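Local coordinates for protein choline kinase (Cryptosporidium parvum, PDB 3MES) that probably transfers a phosphate from ATP to choline, and perhaps to ethanolamine, with the help of magnesium, at residues 124-136 against 178-192. Sequence-based numbering, arbitrary orientation.
Sequences LDVFRYLSNINIA and LHIINSKRADFPSRF
Tyr129 CG stands opposite its backbone N (chi1 175°), which sends the ring toward 178-192, while Asp187, its CG lodged between N and the carbonyl carbon, turns a carboxylate to meet the hydroxyl. The contact joins helix 120-132, packed beside the five-stranded antiparallel sheet of the N-terminal lobe of a protein-kinase-like fold, to the end of helix 165-179 and the chain that follows it. Tyr129 OH donates to Asp187 OD1 over 2.7 Å, arriving from above the carboxylate plane, while Arg185 grips both oxygens from their syn sides through NE and NH2. OD1 thus accepts two bonds, and the Tyr129 ring is fixed at its hydroxyl end. Pro189 CD lies over the middle of that ring, 3.3 Å from its centroid and almost on the ring normal, a close CH-pi contact. Ile133 lays CG2 on one face of the Arg185 guanidinium, 3.4 Å from NH2. Beyond the C-terminal end of the helix, Ile135 CD1 meets Leu178 CD2 at 3.6 Å; a Schellman motif ends the helix here, with Asn134 at C-prime and positive phi, Ile135 N bonded to Leu130 O (3.0 Å) and Asn134 N to Ser131 O. Phe264 of strand 262-265 packs on Val126, Leu130 and Ile181. Nearer the N-terminal end of 124-136, Val126 CG2 covers a face of Phe192, and Arg191 holds Asp125 by a two-pronged salt bridge: NH2 reaches OD1 at 2.8 Å and 162°, whereas NE to OD2, 2.9 Å, is bent to 133°.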
loop_
_atom_site.group_PDB
_atom_site.type_symbol
_atom_site.label_atom_id
_atom_site.label_comp_id
_atom_site.label_asym_id
_atom_site.label_seq_id
_atom_site.Cartn_x
_atom_site.Cartn_y
_atom_site.Cartn_z
ATOM N N LEU B 124 10.608 5.229 25.341
ATOM C CA LEU B 124 9.905 3.992 25.651
ATOM C C LEU B 124 8.412 4.251 25.770
ATOM O O LEU B 124 7.589 3.448 25.327
ATOM C CB LEU B 124 10.432 3.382 26.951
ATOM C CG LEU B 124 9.773 2.066 27.367
ATOM C CD1 LEU B 124 9.909 1.023 26.265
ATOM C CD2 LEU B 124 10.355 1.547 28.674
ATOM N N ASP B 125 8.072 5.384 26.373
ATOM C CA ASP B 125 6.683 5.768 26.561
ATOM C C ASP B 125 5.971 5.895 25.220
ATOM O O ASP B 125 4.844 5.428 25.058
ATOM C CB ASP B 125 6.604 7.089 27.327
ATOM C CG ASP B 125 5.186 7.469 27.688
ATOM O OD1 ASP B 125 4.347 6.555 27.839
ATOM O OD2 ASP B 125 4.912 8.681 27.823
ATOM N N VAL B 126 6.639 6.530 24.259
ATOM C CA VAL B 126 6.072 6.732 22.931
ATOM C C VAL B 126 5.933 5.414 22.173
ATOM O O VAL B 126 4.911 5.158 21.536
ATOM C CB VAL B 126 6.927 7.706 22.095
ATOM C CG1 VAL B 126 6.502 7.663 20.635
ATOM C CG2 VAL B 126 6.823 9.117 22.649
ATOM N N PHE B 127 6.964 4.579 22.243
ATOM C CA PHE B 127 6.941 3.295 21.554
ATOM C C PHE B 127 5.789 2.406 22.021
ATOM O O PHE B 127 5.112 1.779 21.206
ATOM C CB PHE B 127 8.272 2.559 21.719
ATOM C CG PHE B 127 8.348 1.270 20.950
ATOM C CD1 PHE B 127 8.624 1.274 19.592
ATOM C CD2 PHE B 127 8.137 0.053 21.584
ATOM C CE1 PHE B 127 8.693 0.088 18.878
ATOM C CE2 PHE B 127 8.205 -1.137 20.877
ATOM C CZ PHE B 127 8.483 -1.119 19.521
ATOM N N ARG B 128 5.569 2.351 23.332
ATOM C CA ARG B 128 4.506 1.509 23.881
ATOM C C ARG B 128 3.133 1.910 23.351
ATOM O O ARG B 128 2.283 1.056 23.103
ATOM C CB ARG B 128 4.522 1.527 25.412
ATOM C CG ARG B 128 5.579 0.616 26.022
ATOM C CD ARG B 128 5.324 0.376 27.502
ATOM N NE ARG B 128 5.805 1.476 28.330
ATOM C CZ ARG B 128 6.849 1.393 29.149
ATOM N NH1 ARG B 128 7.215 2.444 29.867
ATOM N NH2 ARG B 128 7.524 0.255 29.254
ATOM N N TYR B 129 2.921 3.210 23.177
ATOM C CA TYR B 129 1.670 3.702 22.617
ATOM C C TYR B 129 1.525 3.260 21.165
ATOM O O TYR B 129 0.532 2.635 20.787
ATOM C CB TYR B 129 1.598 5.227 22.711
ATOM C CG TYR B 129 0.374 5.812 22.045
ATOM C CD1 TYR B 129 -0.899 5.543 22.533
ATOM C CD2 TYR B 129 0.489 6.631 20.929
ATOM C CE1 TYR B 129 -2.022 6.071 21.928
ATOM C CE2 TYR B 129 -0.628 7.166 20.319
ATOM C CZ TYR B 129 -1.882 6.882 20.822
ATOM O OH TYR B 129 -2.999 7.412 20.219
ATOM N N LEU B 130 2.525 3.591 20.355
ATOM C CA LEU B 130 2.532 3.217 18.949
ATOM C C LEU B 130 2.341 1.713 18.792
ATOM O O LEU B 130 1.677 1.249 17.863
ATOM C CB LEU B 130 3.839 3.660 18.295
ATOM C CG LEU B 130 4.081 5.172 18.318
ATOM C CD1 LEU B 130 5.439 5.513 17.720
ATOM C CD2 LEU B 130 2.961 5.900 17.583
ATOM N N SER B 131 2.934 0.955 19.708
ATOM C CA SER B 131 2.783 -0.490 19.716
ATOM C C SER B 131 1.329 -0.851 19.993
ATOM O O SER B 131 0.778 -1.758 19.373
ATOM C CB SER B 131 3.697 -1.112 20.775
ATOM O OG SER B 131 3.686 -2.527 20.705
ATOM N N ASN B 132 0.709 -0.121 20.916
ATOM C CA ASN B 132 -0.666 -0.398 21.337
ATOM C C ASN B 132 -1.741 -0.062 20.305
ATOM O O ASN B 132 -2.769 -0.736 20.240
ATOM C CB ASN B 132 -0.975 0.295 22.667
ATOM C CG ASN B 132 -0.650 -0.577 23.867
ATOM O OD1 ASN B 132 0.028 -0.146 24.801
ATOM N ND2 ASN B 132 -1.134 -1.816 23.844
ATOM N N ILE B 133 -1.517 0.978 19.507
ATOM C CA ILE B 133 -2.447 1.293 18.423
ATOM C C ILE B 133 -2.018 0.606 17.132
ATOM O O ILE B 133 -2.472 0.959 16.045
ATOM C CB ILE B 133 -2.612 2.812 18.193
ATOM C CG1 ILE B 133 -1.287 3.445 17.763
ATOM C CG2 ILE B 133 -3.159 3.482 19.443
ATOM C CD1 ILE B 133 -1.389 4.929 17.506
ATOM N N ASN B 134 -1.121 -0.365 17.268
ATOM C CA ASN B 134 -0.801 -1.289 16.183
ATOM C C ASN B 134 -0.026 -0.707 15.004
ATOM O O ASN B 134 -0.030 -1.280 13.916
ATOM C CB ASN B 134 -2.074 -1.976 15.693
ATOM C CG ASN B 134 -2.699 -2.849 16.759
ATOM O OD1 ASN B 134 -3.922 -2.914 16.893
ATOM N ND2 ASN B 134 -1.857 -3.517 17.539
ATOM N N ILE B 135 0.642 0.420 15.219
ATOM C CA ILE B 135 1.520 0.968 14.194
ATOM C C ILE B 135 2.920 0.369 14.314
ATOM O O ILE B 135 3.438 -0.212 13.362
ATOM C CB ILE B 135 1.594 2.502 14.258
ATOM C CG1 ILE B 135 0.286 3.109 13.741
ATOM C CG2 ILE B 135 2.778 3.002 13.444
ATOM C CD1 ILE B 135 0.227 4.617 13.841
ATOM N N ALA B 136 3.522 0.507 15.492
ATOM C CA ALA B 136 4.822 -0.095 15.764
ATOM C C ALA B 136 4.673 -1.599 16.008
ATOM O O ALA B 136 3.570 -2.083 16.259
ATOM C CB ALA B 136 5.476 0.575 16.960
ATOM N N LEU B 178 0.201 7.705 10.151
ATOM C CA LEU B 178 0.923 7.913 11.397
ATOM C C LEU B 178 0.825 9.373 11.834
ATOM O O LEU B 178 0.784 9.675 13.025
ATOM C CB LEU B 178 2.386 7.495 11.217
ATOM C CG LEU B 178 3.332 7.524 12.420
ATOM C CD1 LEU B 178 4.203 8.767 12.409
ATOM C CD2 LEU B 178 2.564 7.386 13.737
ATOM N N HIS B 179 0.769 10.271 10.858
ATOM C CA HIS B 179 0.750 11.702 11.124
ATOM C C HIS B 179 -0.532 12.189 11.798
ATOM O O HIS B 179 -0.495 13.115 12.606
ATOM C CB HIS B 179 0.992 12.475 9.827
ATOM C CG HIS B 179 2.440 12.644 9.489
ATOM N ND1 HIS B 179 2.908 13.687 8.718
ATOM C CD2 HIS B 179 3.528 11.920 9.841
ATOM C CE1 HIS B 179 4.219 13.587 8.596
ATOM N NE2 HIS B 179 4.621 12.523 9.268
ATOM N N ILE B 180 -1.660 11.565 11.475
ATOM C CA ILE B 180 -2.960 12.054 11.939
ATOM C C ILE B 180 -3.342 11.624 13.362
ATOM O O ILE B 180 -4.312 12.130 13.922
ATOM C CB ILE B 180 -4.098 11.656 10.966
ATOM C CG1 ILE B 180 -4.068 10.154 10.680
ATOM C CG2 ILE B 180 -3.999 12.438 9.672
ATOM C CD1 ILE B 180 -4.703 9.316 11.763
ATOM N N ILE B 181 -2.579 10.706 13.948
ATOM C CA ILE B 181 -2.938 10.153 15.256
ATOM C C ILE B 181 -3.105 11.212 16.348
ATOM O O ILE B 181 -3.915 11.041 17.259
ATOM C CB ILE B 181 -1.929 9.085 15.734
ATOM C CG1 ILE B 181 -0.545 9.706 15.942
ATOM C CG2 ILE B 181 -1.879 7.919 14.754
ATOM C CD1 ILE B 181 0.536 8.699 16.274
ATOM N N ASN B 182 -2.346 12.302 16.257
ATOM C CA ASN B 182 -2.394 13.336 17.287
ATOM C C ASN B 182 -3.608 14.254 17.160
ATOM O O ASN B 182 -3.809 15.142 17.989
ATOM C CB ASN B 182 -1.105 14.166 17.302
ATOM C CG ASN B 182 -0.966 15.053 16.079
ATOM O OD1 ASN B 182 -0.722 16.256 16.192
ATOM N ND2 ASN B 182 -1.126 14.463 14.901
ATOM N N SER B 183 -4.418 14.044 16.129
ATOM C CA SER B 183 -5.605 14.875 15.942
ATOM C C SER B 183 -6.859 14.046 15.706
ATOM O O SER B 183 -7.971 14.543 15.847
ATOM C CB SER B 183 -5.405 15.869 14.793
ATOM O OG SER B 183 -5.370 15.207 13.542
ATOM N N LYS B 184 -6.680 12.777 15.354
ATOM C CA LYS B 184 -7.818 11.910 15.074
ATOM C C LYS B 184 -7.886 10.698 15.998
ATOM O O LYS B 184 -8.467 9.673 15.643
ATOM C CB LYS B 184 -7.803 11.462 13.611
ATOM C CG LYS B 184 -7.968 12.602 12.620
ATOM C CD LYS B 184 -8.013 12.090 11.192
ATOM C CE LYS B 184 -8.331 13.211 10.214
ATOM N NZ LYS B 184 -8.307 12.733 8.804
ATOM N N ARG B 185 -7.300 10.816 17.185
ATOM C CA ARG B 185 -7.348 9.726 18.157
ATOM C C ARG B 185 -7.638 10.224 19.567
ATOM O O ARG B 185 -6.894 11.033 20.119
ATOM C CB ARG B 185 -6.050 8.914 18.141
ATOM C CG ARG B 185 -5.828 8.119 16.869
ATOM C CD ARG B 185 -4.802 7.020 17.082
ATOM N NE ARG B 185 -5.329 5.936 17.906
ATOM C CZ ARG B 185 -5.824 4.803 17.417
ATOM N NH1 ARG B 185 -5.855 4.605 16.106
ATOM N NH2 ARG B 185 -6.285 3.867 18.236
ATOM N N ALA B 186 -8.723 9.731 20.148
ATOM C CA ALA B 186 -9.106 10.125 21.497
ATOM C C ALA B 186 -8.101 9.615 22.527
ATOM O O ALA B 186 -7.921 10.224 23.580
ATOM C CB ALA B 186 -10.509 9.625 21.819
ATOM N N ASP B 187 -7.437 8.509 22.210
ATOM C CA ASP B 187 -6.515 7.875 23.151
ATOM C C ASP B 187 -5.092 8.408 23.033
ATOM O O ASP B 187 -4.171 7.869 23.646
ATOM C CB ASP B 187 -6.511 6.359 22.954
ATOM C CG ASP B 187 -6.040 5.958 21.574
ATOM O OD1 ASP B 187 -5.569 6.845 20.829
ATOM O OD2 ASP B 187 -6.140 4.761 21.232
ATOM N N PHE B 188 -4.907 9.462 22.245
ATOM C CA PHE B 188 -3.577 10.033 22.081
ATOM C C PHE B 188 -3.088 10.644 23.392
ATOM O O PHE B 188 -3.725 11.541 23.940
ATOM C CB PHE B 188 -3.555 11.071 20.955
ATOM C CG PHE B 188 -2.178 11.587 20.640
ATOM C CD1 PHE B 188 -1.267 10.796 19.955
ATOM C CD2 PHE B 188 -1.791 12.857 21.033
ATOM C CE1 PHE B 188 0.003 11.262 19.666
ATOM C CE2 PHE B 188 -0.521 13.332 20.747
ATOM C CZ PHE B 188 0.377 12.533 20.062
ATOM N N PRO B 189 -1.953 10.149 23.903
ATOM C CA PRO B 189 -1.402 10.629 25.164
ATOM C C PRO B 189 -1.261 12.149 25.189
ATOM O O PRO B 189 -0.604 12.731 24.325
ATOM C CB PRO B 189 -0.028 9.962 25.216
ATOM C CG PRO B 189 -0.205 8.709 24.434
ATOM C CD PRO B 189 -1.134 9.074 23.316
ATOM N N SER B 190 -1.878 12.779 26.183
ATOM C CA SER B 190 -1.842 14.227 26.317
ATOM C C SER B 190 -0.476 14.689 26.806
ATOM O O SER B 190 -0.077 15.832 26.582
ATOM C CB SER B 190 -2.931 14.695 27.284
ATOM O OG SER B 190 -2.820 16.082 27.548
ATOM N N ARG B 191 0.240 13.780 27.464
ATOM C CA ARG B 191 1.521 14.101 28.081
ATOM C C ARG B 191 2.648 14.257 27.067
ATOM O O ARG B 191 3.722 14.758 27.398
ATOM C CB ARG B 191 1.890 13.041 29.122
ATOM C CG ARG B 191 2.137 11.659 28.543
ATOM C CD ARG B 191 2.102 10.597 29.635
ATOM N NE ARG B 191 2.317 9.258 29.098
ATOM C CZ ARG B 191 1.376 8.536 28.499
ATOM N NH1 ARG B 191 0.151 9.025 28.357
ATOM N NH2 ARG B 191 1.661 7.327 28.038
ATOM N N PHE B 192 2.412 13.822 25.834
ATOM C CA PHE B 192 3.394 14.010 24.774
ATOM C C PHE B 192 3.427 15.470 24.335
ATOM O O PHE B 192 2.382 16.086 24.114
ATOM C CB PHE B 192 3.097 13.107 23.575
ATOM C CG PHE B 192 3.227 11.641 23.872
ATOM C CD1 PHE B 192 4.156 11.185 24.789
ATOM C CD2 PHE B 192 2.436 10.716 23.212
ATOM C CE1 PHE B 192 4.281 9.839 25.057
ATOM C CE2 PHE B 192 2.560 9.365 23.476
ATOM C CZ PHE B 192 3.481 8.927 24.399
#